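PDB 2HC9: leucine aminopeptidase 1 from Caenorhabditis elegans, which removes N-terminal amino acids, preferably leucine, from peptides as a two-zinc M17 aminopeptidase and probably serves as a digestive enzyme. Local coordinates for residues 179-184 with 254-259. The protein carries 1 engineered substitution. Numbering follows the deposited sequence.
Sequences TPANIL and VVYDTG. With ZN (zinc ion), chain B; ZN (zinc ion), chain C.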
loop_
_atom_site.group_PDB
_atom_site.type_symbol
_atom_site.label_atom_id
_atom_site.label_comp_id
_atom_site.label_asym_id
_atom_site.label_seq_id
_atom_site.Cartn_x
_atom_site.Cartn_y
_atom_site.Cartn_z
ATOM N N THR A 179 21.095 4.020 -23.714
ATOM C CA THR A 179 20.387 3.483 -24.890
ATOM C C THR A 179 19.228 2.600 -24.383
ATOM O O THR A 179 19.428 1.741 -23.541
ATOM C CB THR A 179 21.352 2.624 -25.787
ATOM O OG1 THR A 179 22.494 3.417 -26.176
ATOM C CG2 THR A 179 20.660 2.098 -27.025
ATOM N N PRO A 180 18.007 2.824 -24.891
ATOM C CA PRO A 180 16.891 1.993 -24.432
ATOM C C PRO A 180 17.078 0.549 -24.859
ATOM O O PRO A 180 17.744 0.285 -25.849
ATOM C CB PRO A 180 15.683 2.580 -25.154
ATOM C CG PRO A 180 16.236 3.289 -26.356
ATOM C CD PRO A 180 17.600 3.807 -25.914
ATOM N N ALA A 181 16.487 -0.383 -24.124
ATOM C CA ALA A 181 16.746 -1.795 -24.386
ATOM C C ALA A 181 16.064 -2.354 -25.632
ATOM O O ALA A 181 16.424 -3.454 -26.079
ATOM C CB ALA A 181 16.357 -2.630 -23.170
ATOM N N ASN A 182 15.068 -1.648 -26.183
ATOM C CA ASN A 182 14.550 -2.052 -27.505
ATOM C C ASN A 182 15.591 -1.890 -28.614
ATOM O O ASN A 182 15.492 -2.482 -29.694
ATOM C CB ASN A 182 13.214 -1.392 -27.863
ATOM C CG ASN A 182 13.308 0.105 -27.951
ATOM O OD1 ASN A 182 14.039 0.738 -27.179
ATOM N ND2 ASN A 182 12.559 0.693 -28.878
ATOM N N ILE A 183 16.625 -1.116 -28.317
ATOM C CA ILE A 183 17.749 -0.975 -29.240
ATOM C C ILE A 183 18.957 -1.768 -28.732
ATOM O O ILE A 183 19.519 -2.606 -29.459
ATOM C CB ILE A 183 18.095 0.513 -29.394
ATOM C CG1 ILE A 183 16.884 1.255 -30.001
ATOM C CG2 ILE A 183 19.371 0.698 -30.235
ATOM C CD1 ILE A 183 17.080 2.751 -30.159
ATOM N N LEU A 184 19.356 -1.509 -27.483
ATOM C CA LEU A 184 20.452 -2.290 -26.874
ATOM C C LEU A 184 19.901 -3.579 -26.283
ATOM O O LEU A 184 19.712 -3.725 -25.062
ATOM C CB LEU A 184 21.287 -1.473 -25.870
ATOM C CG LEU A 184 22.604 -2.183 -25.480
ATOM C CD1 LEU A 184 23.719 -2.029 -26.575
ATOM C CD2 LEU A 184 23.106 -1.641 -24.148
ATOM N N VAL A 254 22.518 -7.007 -17.514
ATOM C CA VAL A 254 21.083 -7.175 -17.681
ATOM C C VAL A 254 20.561 -6.008 -18.524
ATOM O O VAL A 254 20.398 -4.884 -18.036
ATOM C CB VAL A 254 20.355 -7.281 -16.316
ATOM C CG1 VAL A 254 18.829 -7.365 -16.546
ATOM C CG2 VAL A 254 20.850 -8.567 -15.575
ATOM N N VAL A 255 20.331 -6.281 -19.811
ATOM C CA VAL A 255 20.000 -5.201 -20.741
ATOM C C VAL A 255 18.651 -4.559 -20.415
ATOM O O VAL A 255 18.433 -3.388 -20.682
ATOM C CB VAL A 255 20.046 -5.650 -22.227
ATOM C CG1 VAL A 255 21.461 -6.124 -22.593
ATOM C CG2 VAL A 255 19.030 -6.750 -22.521
ATOM N N TYR A 256 17.752 -5.341 -19.827
ATOM C CA TYR A 256 16.554 -4.779 -19.211
ATOM C C TYR A 256 16.100 -5.700 -18.123
ATOM O O TYR A 256 16.118 -6.914 -18.298
ATOM C CB TYR A 256 15.405 -4.648 -20.233
ATOM C CG TYR A 256 14.354 -3.708 -19.725
ATOM C CD1 TYR A 256 14.486 -2.325 -19.910
ATOM C CD2 TYR A 256 13.252 -4.188 -19.011
ATOM C CE1 TYR A 256 13.519 -1.437 -19.425
ATOM C CE2 TYR A 256 12.281 -3.330 -18.536
ATOM C CZ TYR A 256 12.417 -1.976 -18.736
ATOM O OH TYR A 256 11.444 -1.175 -18.248
ATOM N N ASP A 257 15.663 -5.118 -17.014
ATOM C CA ASP A 257 15.145 -5.907 -15.898
ATOM C C ASP A 257 13.669 -5.534 -15.631
ATOM O O ASP A 257 13.381 -4.508 -15.016
ATOM C CB ASP A 257 16.004 -5.616 -14.668
ATOM C CG ASP A 257 15.766 -6.604 -13.542
ATOM O OD1 ASP A 257 14.973 -7.576 -13.729
ATOM O OD2 ASP A 257 16.403 -6.396 -12.483
ATOM N N THR A 258 12.736 -6.374 -16.084
ATOM C CA THR A 258 11.324 -6.202 -15.708
ATOM C C THR A 258 11.064 -6.690 -14.272
ATOM O O THR A 258 9.976 -6.475 -13.737
ATOM C CB THR A 258 10.385 -7.038 -16.591
ATOM O OG1 THR A 258 10.658 -8.423 -16.353
ATOM C CG2 THR A 258 10.570 -6.716 -18.100
ATOM N N GLY A 259 12.060 -7.354 -13.679
ATOM C CA GLY A 259 11.913 -8.037 -12.390
ATOM C C GLY A 259 11.625 -9.535 -12.569
ATOM O O GLY A 259 11.832 -10.349 -11.641
HETATM ZN ZN ZN B . 16.398 -7.588 -10.812
HETATM ZN ZN ZN C . 18.951 -6.504 -12.074
HETATM O O HOH W 1 19.934 -2.193 -22.614
HETATM O O HOH W 2 18.028 -6.551 -10.204
#
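Ala181 drives its methyl straight at the chain around Val255 and Tyr256: CB sits 3.3 Å from Val255 O and 3.7 Å from Tyr256 CB, with the phenol ring passing it obliquely. Beside it, Leu184 turns its carbonyl rather than its isobutyl group to the partner, and Leu184 O lies 3.4 Å from Val255 CB, on the side of its lone hydrogen, with the two methyls about equally far off. One water lies within hydrogen-bonding distance of both carbonyls, 2.9 Å from Leu184 O and 2.7 Å from Val255 O, and links the two backbones. Pro180 O accepts from both Ile183 N and Leu184 N, closing a tight turn in which the Ala181 methyl and Leu184 O point much the same way.

Just beyond Tyr256, Asp257 bridges the zinc pair, OD2 lying 2.0 Å from the zinc of chain B and 2.6 Å from the zinc of chain C. Its OD1 takes Gly259 N from above the carboxylate plane in an Asx turn, and Asn307 ND2 also donates to OD1, so both oxygens are held and the carboxylate's rotation is restrained. With CG anti to the backbone N (chi1 -163°), the Tyr256 ring runs past Ala181 and its OH hydrogen-bonds Pro316 O of the second subunit. The loop between helices 157-178 and 186-199 therefore meets the chain just before Asp257, where Val255 turns into strand 256-257, which pairs in parallel with strand 297-307, while Val255 packs against helix 186-199.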